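Local coordinates for protein photosystem II stability/assembly factor HCF136 (Cyanidioschyzon merolae, PDB 5OJ3) that is probably essential for photosystem II biogenesis, being required to assemble an early intermediate that includes D2 and cytochrome b559, at residues T253-T257 with F302-H306; G382-M386 with R398-K404; L213-L218 with I272-R277. All coordinates share one frame. Residue numbers count along the deposited sequence, not the author numbering.

Contact 1 of 3, residues T253-T257 with F302-H306; sequences TLNRT and FWTPH
Segment 253-257 is the end of a short helix followed by a turn. Thr-253 and Leu-254 are still helical. Asn-255 is the first residue to leave helical angles, Arg-256 has phi/psi -133/3, and Thr-257 is extended (-102/152). Arg-256 N donates to Thr-253 O at 2.7 Å. Segment 302-306 is extended throughout and enters strand 304-307. The CA atoms of Thr-253 and Phe-302 are 7.1 Å apart, and those of Leu-254 and Pro-305 7.7 Å. No hydrogen bond crosses between the segments, which bury 226 Å² together. Both belong to the periphery of a seven-bladed beta-propeller. Helix 250-254 lies in the connection between two blades, and strand 304-307 is the outer strand of the second. Pro-305 points toward segment 253-257: Thr-257 CG2 is 3.5 Å from Pro-305 CG, and Leu-254 CD2 is 4.3 Å from Pro-305 CB. Thr-253 (chi1 p) sets CG2 3.6 Å from Phe-302 CB, while its OG1 bonds back to Ile-250 O. Phe-302 (chi1 p) offers a ring face to Arg-256 in a cation-pi contact. Arg-256 CZ is 4.9 Å from the ring centroid, 16° off the normal, and Arg-256 NH2 is 3.7 Å from Phe-302 CD1. Arg-256 has chi1 and chi2 t and chi3 p. The same NH2 makes a salt bridge with Glu-248.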
ATOM      1  N   THR A 253     -22.218   4.941   7.380  1.00 58.53           N
ATOM      2  CA  THR A 253     -21.672   5.988   8.236  1.00 57.25           C
ATOM      3  C   THR A 253     -21.560   7.314   7.494  1.00 58.90           C
ATOM      4  O   THR A 253     -21.728   8.378   8.098  1.00 62.09           O
ATOM      5  CB  THR A 253     -20.304   5.577   8.782  1.00 53.96           C
ATOM      6  OG1 THR A 253     -19.284   5.942   7.845  1.00 53.30           O
ATOM      7  CG2 THR A 253     -20.254   4.078   9.013  1.00 51.48           C
ATOM      8  N   LEU A 254     -21.266   7.276   6.190  1.00 54.97           N
ATOM      9  CA  LEU A 254     -21.247   8.513   5.417  1.00 55.71           C
ATOM     10  C   LEU A 254     -22.617   9.177   5.407  1.00 61.71           C
ATOM     11  O   LEU A 254     -22.710  10.406   5.336  1.00 63.73           O
ATOM     12  CB  LEU A 254     -20.768   8.247   3.990  1.00 55.17           C
ATOM     13  CG  LEU A 254     -19.264   8.021   3.828  1.00 54.02           C
ATOM     14  CD1 LEU A 254     -18.906   7.835   2.365  1.00 55.74           C
ATOM     15  CD2 LEU A 254     -18.473   9.170   4.437  1.00 54.64           C
ATOM     16  N   ASN A 255     -23.683   8.390   5.504  1.00 65.76           N
ATOM     17  CA  ASN A 255     -25.033   8.913   5.687  1.00 71.96           C
ATOM     18  C   ASN A 255     -25.288   9.397   7.114  1.00 73.05           C
ATOM     19  O   ASN A 255     -26.438   9.650   7.500  1.00 77.76           O
ATOM     20  CB  ASN A 255     -26.060   7.845   5.312  1.00 60.21           C
ATOM     21  CG  ASN A 255     -27.412   8.434   4.970  1.00 71.76           C
ATOM     22  OD1 ASN A 255     -27.504   9.515   4.386  1.00 68.36           O
ATOM     23  ND2 ASN A 255     -28.474   7.737   5.354  1.00 68.54           N
ATOM     24  N   ARG A 256     -24.220   9.523   7.900  1.00 68.15           N
ATOM     25  CA  ARG A 256     -24.317   9.843   9.312  1.00 71.35           C
ATOM     26  C   ARG A 256     -23.346  10.944   9.729  1.00 74.14           C
ATOM     27  O   ARG A 256     -23.297  11.288  10.913  1.00 74.44           O
ATOM     28  CB  ARG A 256     -24.073   8.565  10.144  1.00 67.22           C
ATOM     29  CG  ARG A 256     -24.426   8.626  11.622  1.00 69.00           C
ATOM     30  CD  ARG A 256     -24.549   7.230  12.220  1.00 67.60           C
ATOM     31  NE  ARG A 256     -23.410   6.372  11.897  1.00 62.15           N
ATOM     32  CZ  ARG A 256     -22.253   6.369  12.553  1.00 58.59           C
ATOM     33  NH1 ARG A 256     -22.061   7.183  13.581  1.00 60.72           N
ATOM     34  NH2 ARG A 256     -21.283   5.546  12.178  1.00 52.68           N
ATOM     35  N   THR A 257     -22.594  11.522   8.799  1.00 75.43           N
ATOM     36  CA  THR A 257     -21.546  12.468   9.152  1.00 78.56           C
ATOM     37  C   THR A 257     -21.985  13.908   8.919  1.00 87.21           C
ATOM     38  O   THR A 257     -22.829  14.194   8.063  1.00 86.99           O
ATOM     39  CB  THR A 257     -20.269  12.183   8.367  1.00 72.41           C
ATOM     40  OG1 THR A 257     -20.525  12.317   6.963  1.00 76.10           O
ATOM     41  CG2 THR A 257     -19.790  10.779   8.655  1.00 66.03           C
ATOM     42  N   PHE A 302     -16.943   0.875  12.720  1.00 50.95           N
ATOM     43  CA  PHE A 302     -17.073   1.615  11.478  1.00 46.65           C
ATOM     44  C   PHE A 302     -15.758   2.309  11.158  1.00 44.30           C
ATOM     45  O   PHE A 302     -14.954   2.584  12.053  1.00 46.20           O
ATOM     46  CB  PHE A 302     -18.211   2.639  11.589  1.00 43.71           C
ATOM     47  CG  PHE A 302     -18.095   3.555  12.789  1.00 41.52           C
ATOM     48  CD1 PHE A 302     -18.852   3.333  13.926  1.00 43.73           C
ATOM     49  CD2 PHE A 302     -17.182   4.603  12.793  1.00 38.72           C
ATOM     50  CE1 PHE A 302     -18.733   4.161  15.030  1.00 44.89           C
ATOM     51  CE2 PHE A 302     -17.064   5.435  13.892  1.00 37.16           C
ATOM     52  CZ  PHE A 302     -17.837   5.212  15.011  1.00 39.50           C
ATOM     53  N   TRP A 303     -15.543   2.575   9.872  1.00 40.15           N
ATOM     54  CA  TRP A 303     -14.478   3.490   9.493  1.00 34.57           C
ATOM     55  C   TRP A 303     -14.822   4.886   9.997  1.00 34.51           C
ATOM     56  O   TRP A 303     -15.991   5.282  10.050  1.00 34.04           O
ATOM     57  CB  TRP A 303     -14.279   3.523   7.976  1.00 32.05           C
ATOM     58  CG  TRP A 303     -13.707   2.278   7.359  1.00 29.88           C
ATOM     59  CD1 TRP A 303     -14.364   1.110   7.100  1.00 31.59           C
ATOM     60  CD2 TRP A 303     -12.365   2.095   6.886  1.00 29.29           C
ATOM     61  NE1 TRP A 303     -13.509   0.207   6.511  1.00 31.67           N
ATOM     62  CE2 TRP A 303     -12.276   0.788   6.369  1.00 30.25           C
ATOM     63  CE3 TRP A 303     -11.228   2.910   6.856  1.00 29.63           C
ATOM     64  CZ2 TRP A 303     -11.097   0.276   5.831  1.00 29.74           C
ATOM     65  CZ3 TRP A 303     -10.058   2.399   6.323  1.00 29.02           C
ATOM     66  CH2 TRP A 303     -10.002   1.096   5.816  1.00 29.63           C
ATOM     67  N   THR A 304     -13.792   5.644  10.354  1.00 34.42           N
ATOM     68  CA  THR A 304     -13.998   7.010  10.798  1.00 35.13           C
ATOM     69  C   THR A 304     -13.591   7.945   9.675  1.00 36.12           C
ATOM     70  O   THR A 304     -12.445   7.869   9.206  1.00 30.78           O
ATOM     71  CB  THR A 304     -13.187   7.298  12.058  1.00 35.20           C
ATOM     72  OG1 THR A 304     -13.550   6.363  13.082  1.00 34.15           O
ATOM     73  CG2 THR A 304     -13.470   8.708  12.561  1.00 34.80           C
ATOM     74  N   PRO A 305     -14.482   8.814   9.197  1.00 40.57           N
ATOM     75  CA  PRO A 305     -14.124   9.722   8.100  1.00 43.53           C
ATOM     76  C   PRO A 305     -13.560  11.045   8.596  1.00 36.01           C
ATOM     77  O   PRO A 305     -13.997  11.604   9.603  1.00 37.81           O
ATOM     78  CB  PRO A 305     -15.464   9.929   7.382  1.00 36.79           C
ATOM     79  CG  PRO A 305     -16.486   9.764   8.455  1.00 38.21           C
ATOM     80  CD  PRO A 305     -15.913   8.885   9.537  1.00 36.30           C
ATOM     81  N   HIS A 306     -12.577  11.552   7.855  1.00 35.60           N
ATOM     82  CA  HIS A 306     -11.849  12.760   8.217  1.00 40.97           C
ATOM     83  C   HIS A 306     -11.800  13.725   7.041  1.00 43.48           C
ATOM     84  O   HIS A 306     -11.529  13.317   5.908  1.00 43.06           O
ATOM     85  CB  HIS A 306     -10.432  12.411   8.682  1.00 35.37           C
ATOM     86  CG  HIS A 306     -10.392  11.331   9.716  1.00 33.98           C
ATOM     87  ND1 HIS A 306     -10.317  11.601  11.065  1.00 35.22           N
ATOM     88  CD2 HIS A 306     -10.412   9.982   9.601  1.00 32.91           C
ATOM     89  CE1 HIS A 306     -10.300  10.466  11.739  1.00 35.04           C
ATOM     90  NE2 HIS A 306     -10.356   9.468  10.874  1.00 31.93           N
TER

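Contact 2 of 3, residues G382-M386 with R398-K404; sequences GGGSM and RDPLVSK
This is a loop-to-loop contact at one end of a propeller blade, beside the crossing to the next. Segment 382-386 is the hairpin turn after strand 377-381 together with the first residue of strand 386-389. Segment 398-404 leaves the outer strand 397-398 and starts that crossing. The closest CA pair is Ser-385 with Ser-403 at 4.4 Å; Gly-384 CA and Lys-404 CA are 5.9 Å apart. Together the segments bury 314 Å². The hairpin turns through Gly-382 and Gly-383, then Gly-384 takes positive phi (77/16). Gly-384 and Ser-385 form a G1 beta bulge against the end of strand 377-381. A CB on Gly-384 would clash with Lys-404 O and with the preceding carbonyl, so glycine fits both the bulge and the contact. Ser-403 (chi1 m) joins the two loops. Its OG accepts from Met-386 N at 3.0 Å and donates to Asp-399 O at 2.8 Å, the second bond closing its own loop. A weak backbone bond, Asp-399 N to Met-386 O at 3.0 Å, continues the pairing of strands 386-389 and 397-398. Ser-385 OG lies over a face of the Arg-398 guanidinium, 3.5 Å from Arg-398 NH1. Met-386 (chi1 t, chi2 p, chi3 p) brings CE to 4.4 Å from Val-402 CG1. Met-386 also packs on Trp-378 of its own blade and on Leu-409 and Ile-412. Both Met-386 and Val-402 touch Leu-430, so these two side chains face strands 409-414 and 429-432 of the blade that closes the propeller with strand 109-111.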
ATOM      1  N   GLY A 382       5.235  11.238 -10.987  1.00 56.24           N
ATOM      2  CA  GLY A 382       4.594  10.892 -12.244  1.00 57.83           C
ATOM      3  C   GLY A 382       5.484  11.032 -13.462  1.00 63.83           C
ATOM      4  O   GLY A 382       5.241  10.367 -14.474  1.00 64.66           O
ATOM      5  N   GLY A 383       6.505  11.879 -13.394  1.00 69.72           N
ATOM      6  CA  GLY A 383       7.411  12.043 -14.508  1.00 79.39           C
ATOM      7  C   GLY A 383       8.398  10.916 -14.694  1.00 83.81           C
ATOM      8  O   GLY A 383       9.338  11.048 -15.480  1.00 93.72           O
ATOM      9  N   GLY A 384       8.212   9.803 -13.989  1.00 80.07           N
ATOM     10  CA  GLY A 384       9.214   8.761 -13.967  1.00 80.85           C
ATOM     11  C   GLY A 384      10.389   9.092 -13.082  1.00 80.40           C
ATOM     12  O   GLY A 384      11.439   8.451 -13.195  1.00 80.68           O
ATOM     13  N   SER A 385      10.239  10.074 -12.200  1.00 75.73           N
ATOM     14  CA  SER A 385      11.319  10.558 -11.358  1.00 72.48           C
ATOM     15  C   SER A 385      11.241   9.974  -9.951  1.00 67.49           C
ATOM     16  O   SER A 385      10.290   9.283  -9.574  1.00 65.19           O
ATOM     17  CB  SER A 385      11.281  12.088 -11.288  1.00 71.79           C
ATOM     18  OG  SER A 385      10.933  12.648 -12.541  1.00 74.14           O
ATOM     19  N   MET A 386      12.279  10.273  -9.171  1.00 64.86           N
ATOM     20  CA  MET A 386      12.434   9.791  -7.805  1.00 60.65           C
ATOM     21  C   MET A 386      12.930  10.951  -6.959  1.00 63.01           C
ATOM     22  O   MET A 386      13.974  11.535  -7.269  1.00 64.92           O
ATOM     23  CB  MET A 386      13.415   8.618  -7.732  1.00 59.69           C
ATOM     24  CG  MET A 386      13.327   7.825  -6.442  1.00 58.68           C
ATOM     25  SD  MET A 386      11.908   6.720  -6.393  1.00 59.03           S
ATOM     26  CE  MET A 386      12.590   5.287  -7.219  1.00 61.84           C
ATOM     27  N   ARG A 398      15.437  16.118  -5.968  1.00 73.00           N
ATOM     28  CA  ARG A 398      15.135  15.135  -7.010  1.00 73.10           C
ATOM     29  C   ARG A 398      16.416  14.423  -7.423  1.00 75.10           C
ATOM     30  O   ARG A 398      17.294  15.033  -8.046  1.00 80.48           O
ATOM     31  CB  ARG A 398      14.460  15.778  -8.218  1.00 77.14           C
ATOM     32  CG  ARG A 398      14.403  14.849  -9.437  1.00 81.10           C
ATOM     33  CD  ARG A 398      15.123  15.414 -10.642  1.00 89.96           C
ATOM     34  NE  ARG A 398      15.272  14.428 -11.713  1.00 94.02           N
ATOM     35  CZ  ARG A 398      14.463  14.330 -12.764  1.00 95.85           C
ATOM     36  NH1 ARG A 398      13.425  15.147 -12.889  1.00 96.51           N
ATOM     37  NH2 ARG A 398      14.687  13.405 -13.687  1.00 96.42           N
ATOM     38  N   ASP A 399      16.521  13.150  -7.072  1.00 74.04           N
ATOM     39  CA  ASP A 399      17.701  12.345  -7.354  1.00 78.08           C
ATOM     40  C   ASP A 399      17.873  12.147  -8.857  1.00 80.59           C
ATOM     41  O   ASP A 399      17.068  11.437  -9.469  1.00 76.05           O
ATOM     42  CB  ASP A 399      17.568  11.005  -6.624  1.00 78.47           C
ATOM     43  CG  ASP A 399      18.899  10.336  -6.371  1.00 84.54           C
ATOM     44  OD1 ASP A 399      18.957   9.094  -6.426  1.00 84.53           O
ATOM     45  OD2 ASP A 399      19.891  11.049  -6.100  1.00 87.15           O
ATOM     46  N   PRO A 400      18.888  12.750  -9.490  1.00 90.06           N
ATOM     47  CA  PRO A 400      18.960  12.736 -10.961  1.00 97.17           C
ATOM     48  C   PRO A 400      19.538  11.469 -11.569  1.00100.92           C
ATOM     49  O   PRO A 400      19.320  11.239 -12.764  1.00109.73           O
ATOM     50  CB  PRO A 400      19.865  13.939 -11.262  1.00100.98           C
ATOM     51  CG  PRO A 400      20.786  13.996 -10.068  1.00 98.90           C
ATOM     52  CD  PRO A 400      20.006  13.497  -8.879  1.00 93.01           C
ATOM     53  N   LEU A 401      20.253  10.642 -10.807  1.00 97.23           N
ATOM     54  CA  LEU A 401      20.889   9.461 -11.377  1.00102.38           C
ATOM     55  C   LEU A 401      20.012   8.220 -11.311  1.00100.70           C
ATOM     56  O   LEU A 401      20.374   7.189 -11.890  1.00101.18           O
ATOM     57  CB  LEU A 401      22.232   9.188 -10.691  1.00105.50           C
ATOM     58  CG  LEU A 401      22.310   9.068  -9.173  1.00104.02           C
ATOM     59  CD1 LEU A 401      23.445   8.135  -8.813  1.00106.75           C
ATOM     60  CD2 LEU A 401      22.528  10.431  -8.538  1.00104.65           C
ATOM     61  N   VAL A 402      18.878   8.293 -10.624  1.00 99.63           N
ATOM     62  CA  VAL A 402      17.953   7.175 -10.533  1.00100.97           C
ATOM     63  C   VAL A 402      16.699   7.412 -11.366  1.00102.21           C
ATOM     64  O   VAL A 402      15.987   6.444 -11.686  1.00100.32           O
ATOM     65  CB  VAL A 402      17.599   6.873  -9.059  1.00 97.17           C
ATOM     66  CG1 VAL A 402      16.665   5.692  -8.941  1.00 94.21           C
ATOM     67  CG2 VAL A 402      18.880   6.583  -8.282  1.00 99.22           C
ATOM     68  N   SER A 403      16.438   8.644 -11.777  1.00106.65           N
ATOM     69  CA  SER A 403      15.227   8.970 -12.510  1.00108.45           C
ATOM     70  C   SER A 403      15.475   8.710 -13.995  1.00114.22           C
ATOM     71  O   SER A 403      16.373   9.314 -14.594  1.00118.03           O
ATOM     72  CB  SER A 403      14.829  10.427 -12.275  1.00108.07           C
ATOM     73  OG  SER A 403      14.741  10.722 -10.897  1.00104.70           O
ATOM     74  N   LYS A 404      14.690   7.808 -14.576  1.00115.29           N
ATOM     75  CA  LYS A 404      14.651   7.614 -16.013  1.00119.68           C
ATOM     76  C   LYS A 404      13.306   8.083 -16.530  1.00121.95           C
ATOM     77  O   LYS A 404      12.271   7.769 -15.947  1.00116.98           O
ATOM     78  CB  LYS A 404      14.852   6.158 -16.389  1.00118.84           C
ATOM     79  CG  LYS A 404      15.764   5.367 -15.466  1.00116.83           C
ATOM     80  CD  LYS A 404      16.864   4.681 -16.237  1.00121.72           C
ATOM     81  CE  LYS A 404      17.991   4.276 -15.327  1.00121.51           C
ATOM     82  NZ  LYS A 404      18.984   5.373 -15.200  1.00123.53           N
TER

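Contact 3 of 3, residues L213-L218 with I272-R277; sequences LLVTAL and IVSVSR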
ATOM      1  N   LEU A 213      -8.871  -6.319  -2.139  1.00 38.48           N
ATOM      2  CA  LEU A 213      -7.968  -5.201  -2.356  1.00 36.90           C
ATOM      3  C   LEU A 213      -6.676  -5.304  -1.566  1.00 35.51           C
ATOM      4  O   LEU A 213      -5.633  -4.868  -2.056  1.00 33.36           O
ATOM      5  CB  LEU A 213      -8.669  -3.879  -2.001  1.00 33.88           C
ATOM      6  CG  LEU A 213      -7.953  -2.580  -2.369  1.00 32.21           C
ATOM      7  CD1 LEU A 213      -7.600  -2.571  -3.845  1.00 32.37           C
ATOM      8  CD2 LEU A 213      -8.821  -1.386  -2.022  1.00 30.84           C
ATOM      9  N   LEU A 214      -6.714  -5.879  -0.366  1.00 36.60           N
ATOM     10  CA  LEU A 214      -5.525  -5.991   0.470  1.00 37.44           C
ATOM     11  C   LEU A 214      -5.668  -7.218   1.352  1.00 37.53           C
ATOM     12  O   LEU A 214      -6.655  -7.345   2.082  1.00 37.62           O
ATOM     13  CB  LEU A 214      -5.337  -4.735   1.327  1.00 37.63           C
ATOM     14  CG  LEU A 214      -4.083  -4.670   2.198  1.00 35.74           C
ATOM     15  CD1 LEU A 214      -2.829  -4.673   1.337  1.00 37.09           C
ATOM     16  CD2 LEU A 214      -4.118  -3.445   3.100  1.00 33.77           C
ATOM     17  N   VAL A 215      -4.695  -8.120   1.278  1.00 37.46           N
ATOM     18  CA  VAL A 215      -4.599  -9.237   2.207  1.00 37.27           C
ATOM     19  C   VAL A 215      -3.354  -9.029   3.058  1.00 35.00           C
ATOM     20  O   VAL A 215      -2.357  -8.449   2.609  1.00 34.19           O
ATOM     21  CB  VAL A 215      -4.572 -10.607   1.490  1.00 38.31           C
ATOM     22  CG1 VAL A 215      -3.173 -10.942   0.986  1.00 37.82           C
ATOM     23  CG2 VAL A 215      -5.087 -11.703   2.416  1.00 38.74           C
ATOM     24  N   THR A 216      -3.429  -9.475   4.308  1.00 35.20           N
ATOM     25  CA  THR A 216      -2.337  -9.304   5.260  1.00 36.77           C
ATOM     26  C   THR A 216      -2.235 -10.569   6.097  1.00 40.00           C
ATOM     27  O   THR A 216      -3.194 -10.940   6.780  1.00 42.01           O
ATOM     28  CB  THR A 216      -2.560  -8.082   6.160  1.00 36.02           C
ATOM     29  OG1 THR A 216      -3.159  -7.022   5.401  1.00 36.19           O
ATOM     30  CG2 THR A 216      -1.240  -7.600   6.740  1.00 32.58           C
ATOM     31  N   ALA A 217      -1.081 -11.228   6.039  1.00 40.41           N
ATOM     32  CA  ALA A 217      -0.881 -12.473   6.764  1.00 39.57           C
ATOM     33  C   ALA A 217      -0.625 -12.182   8.238  1.00 38.68           C
ATOM     34  O   ALA A 217       0.258 -11.389   8.579  1.00 35.97           O
ATOM     35  CB  ALA A 217       0.281 -13.258   6.159  1.00 42.00           C
ATOM     36  N   LEU A 218      -1.402 -12.830   9.111  1.00 38.94           N
ATOM     37  CA  LEU A 218      -1.384 -12.537  10.538  1.00 40.32           C
ATOM     38  C   LEU A 218      -0.710 -13.604  11.382  1.00 39.46           C
ATOM     39  O   LEU A 218      -0.363 -13.327  12.535  1.00 40.10           O
ATOM     40  CB  LEU A 218      -2.815 -12.357  11.064  1.00 41.62           C
ATOM     41  CG  LEU A 218      -3.721 -11.285  10.460  1.00 43.94           C
ATOM     42  CD1 LEU A 218      -4.839 -10.962  11.436  1.00 45.23           C
ATOM     43  CD2 LEU A 218      -2.936 -10.029  10.110  1.00 35.61           C
ATOM     44  N   ILE A 272     -13.073   2.339  -2.405  1.00 58.72           N
ATOM     45  CA  ILE A 272     -11.950   2.991  -1.746  1.00 54.92           C
ATOM     46  C   ILE A 272     -10.660   2.631  -2.475  1.00 52.58           C
ATOM     47  O   ILE A 272     -10.591   1.662  -3.235  1.00 52.47           O
ATOM     48  CB  ILE A 272     -11.865   2.633  -0.248  1.00 53.13           C
ATOM     49  CG1 ILE A 272     -11.404   1.187  -0.063  1.00 34.22           C
ATOM     50  CG2 ILE A 272     -13.201   2.892   0.441  1.00 34.61           C
ATOM     51  CD1 ILE A 272     -11.401   0.728   1.380  1.00 32.10           C
ATOM     52  N   VAL A 273      -9.621   3.430  -2.220  1.00 52.40           N
ATOM     53  CA  VAL A 273      -8.359   3.348  -2.945  1.00 55.08           C
ATOM     54  C   VAL A 273      -7.238   3.493  -1.921  1.00 53.91           C
ATOM     55  O   VAL A 273      -7.414   4.095  -0.860  1.00 50.72           O
ATOM     56  CB  VAL A 273      -8.272   4.434  -4.057  1.00 58.05           C
ATOM     57  CG1 VAL A 273      -6.858   4.579  -4.624  1.00 60.55           C
ATOM     58  CG2 VAL A 273      -9.285   4.157  -5.167  1.00 60.51           C
ATOM     59  N   SER A 274      -6.078   2.917  -2.244  1.00 59.72           N
ATOM     60  CA  SER A 274      -4.832   3.169  -1.517  1.00 58.63           C
ATOM     61  C   SER A 274      -4.971   2.803  -0.039  1.00 55.93           C
ATOM     62  O   SER A 274      -4.751   3.615   0.862  1.00 55.16           O
ATOM     63  CB  SER A 274      -4.391   4.627  -1.680  1.00 58.65           C
ATOM     64  OG  SER A 274      -3.326   4.938  -0.799  1.00 57.93           O
ATOM     65  N   VAL A 275      -5.336   1.555   0.189  1.00 50.16           N
ATOM     66  CA  VAL A 275      -5.551   1.047   1.536  1.00 46.72           C
ATOM     67  C   VAL A 275      -4.270   0.384   2.010  1.00 44.52           C
ATOM     68  O   VAL A 275      -3.636  -0.382   1.276  1.00 46.85           O
ATOM     69  CB  VAL A 275      -6.731   0.061   1.570  1.00 49.08           C
ATOM     70  CG1 VAL A 275      -7.159  -0.213   3.011  1.00 46.16           C
ATOM     71  CG2 VAL A 275      -7.876   0.593   0.744  1.00 51.45           C
ATOM     72  N   SER A 276      -3.899   0.676   3.249  1.00 39.76           N
ATOM     73  CA  SER A 276      -2.702   0.129   3.862  1.00 38.48           C
ATOM     74  C   SER A 276      -3.022  -0.200   5.306  1.00 36.64           C
ATOM     75  O   SER A 276      -3.911   0.405   5.915  1.00 36.22           O
ATOM     76  CB  SER A 276      -1.515   1.093   3.783  1.00 38.11           C
ATOM     77  OG  SER A 276      -1.724   2.223   4.608  1.00 37.20           O
ATOM     78  N   ARG A 277      -2.279  -1.156   5.851  1.00 37.64           N
ATOM     79  CA  ARG A 277      -2.469  -1.600   7.219  1.00 37.62           C
ATOM     80  C   ARG A 277      -1.279  -1.194   8.076  1.00 39.46           C
ATOM     81  O   ARG A 277      -0.122  -1.283   7.652  1.00 38.95           O
ATOM     82  CB  ARG A 277      -2.671  -3.119   7.301  1.00 35.64           C
ATOM     83  CG  ARG A 277      -3.177  -3.541   8.669  1.00 34.11           C
ATOM     84  CD  ARG A 277      -3.729  -4.939   8.647  1.00 35.11           C
ATOM     85  NE  ARG A 277      -3.798  -5.552   9.957  1.00 36.77           N
ATOM     86  CZ  ARG A 277      -2.762  -5.897  10.705  1.00 37.79           C
ATOM     87  NH1 ARG A 277      -1.524  -5.753  10.267  1.00 39.23           N
ATOM     88  NH2 ARG A 277      -2.982  -6.449  11.879  1.00 36.09           N
TER
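Two backbone irregularities meet here: a corner at Ser-274, which has left-handed angles (59/57), and a classic bulge in which Leu-213 and Leu-214 both face Val-226. With the chain turned at Ser-274, Val-275 points toward Leu-213 and the end of Ile-272 also reaches it. At the bulge, Leu-213 and Leu-214 both point toward the other segment. Strands 213-218 and 275-277 run nearly parallel, their axes 7.6 Å apart at 12°, too far for sheet pairing. Each is the inner strand of its own propeller blade, and they sit side by side near the central pore. Leu-213 CD2 is 3.5 Å from Val-275 CG2 and 4.1 Å from Ile-272 CG1. Leu-214 CD2 rests on backbone, 3.6 Å from Val-275 O and 3.9 Å from Ser-276 CA. Further along, Arg-277 stretches out with chi1 to chi3 all t. Its CD is 3.9 Å from Thr-216 OG1, and Leu-218 CD2 lies over its guanidinium face, 4.0 Å from Arg-277 NH2. Arg-277 NE has a weak, long ion pair with Glu-224, on the blade of segment 213-218. The segments meet through largely apolar van der Waals contact of side chains with side chains and backbone, and no hydrogen bond joins them.

Contacts 1 and 3 meet on one blade, built from strands 272-273 to 304-307. Contact 3 involves its inner strand and contact 1 its outer strand. Their centres are about 19 Å apart, and they touch where Trp-303 CH2 packs 4.2 Å from Val-275 CG1. Trp-303 also bonds through NE1 to Gly-230 O of the preceding blade. Their segments alternate along the chain, because the connection between those blades carries segment 253-257. Contact 2 comes later in sequence, on the opposite side of the chain's centre from contact 1. The centres of contacts 1 and 2 are about 38 Å apart. Those of contacts 2 and 3 are about 27 Å apart, with nearest atoms about 15 Å apart.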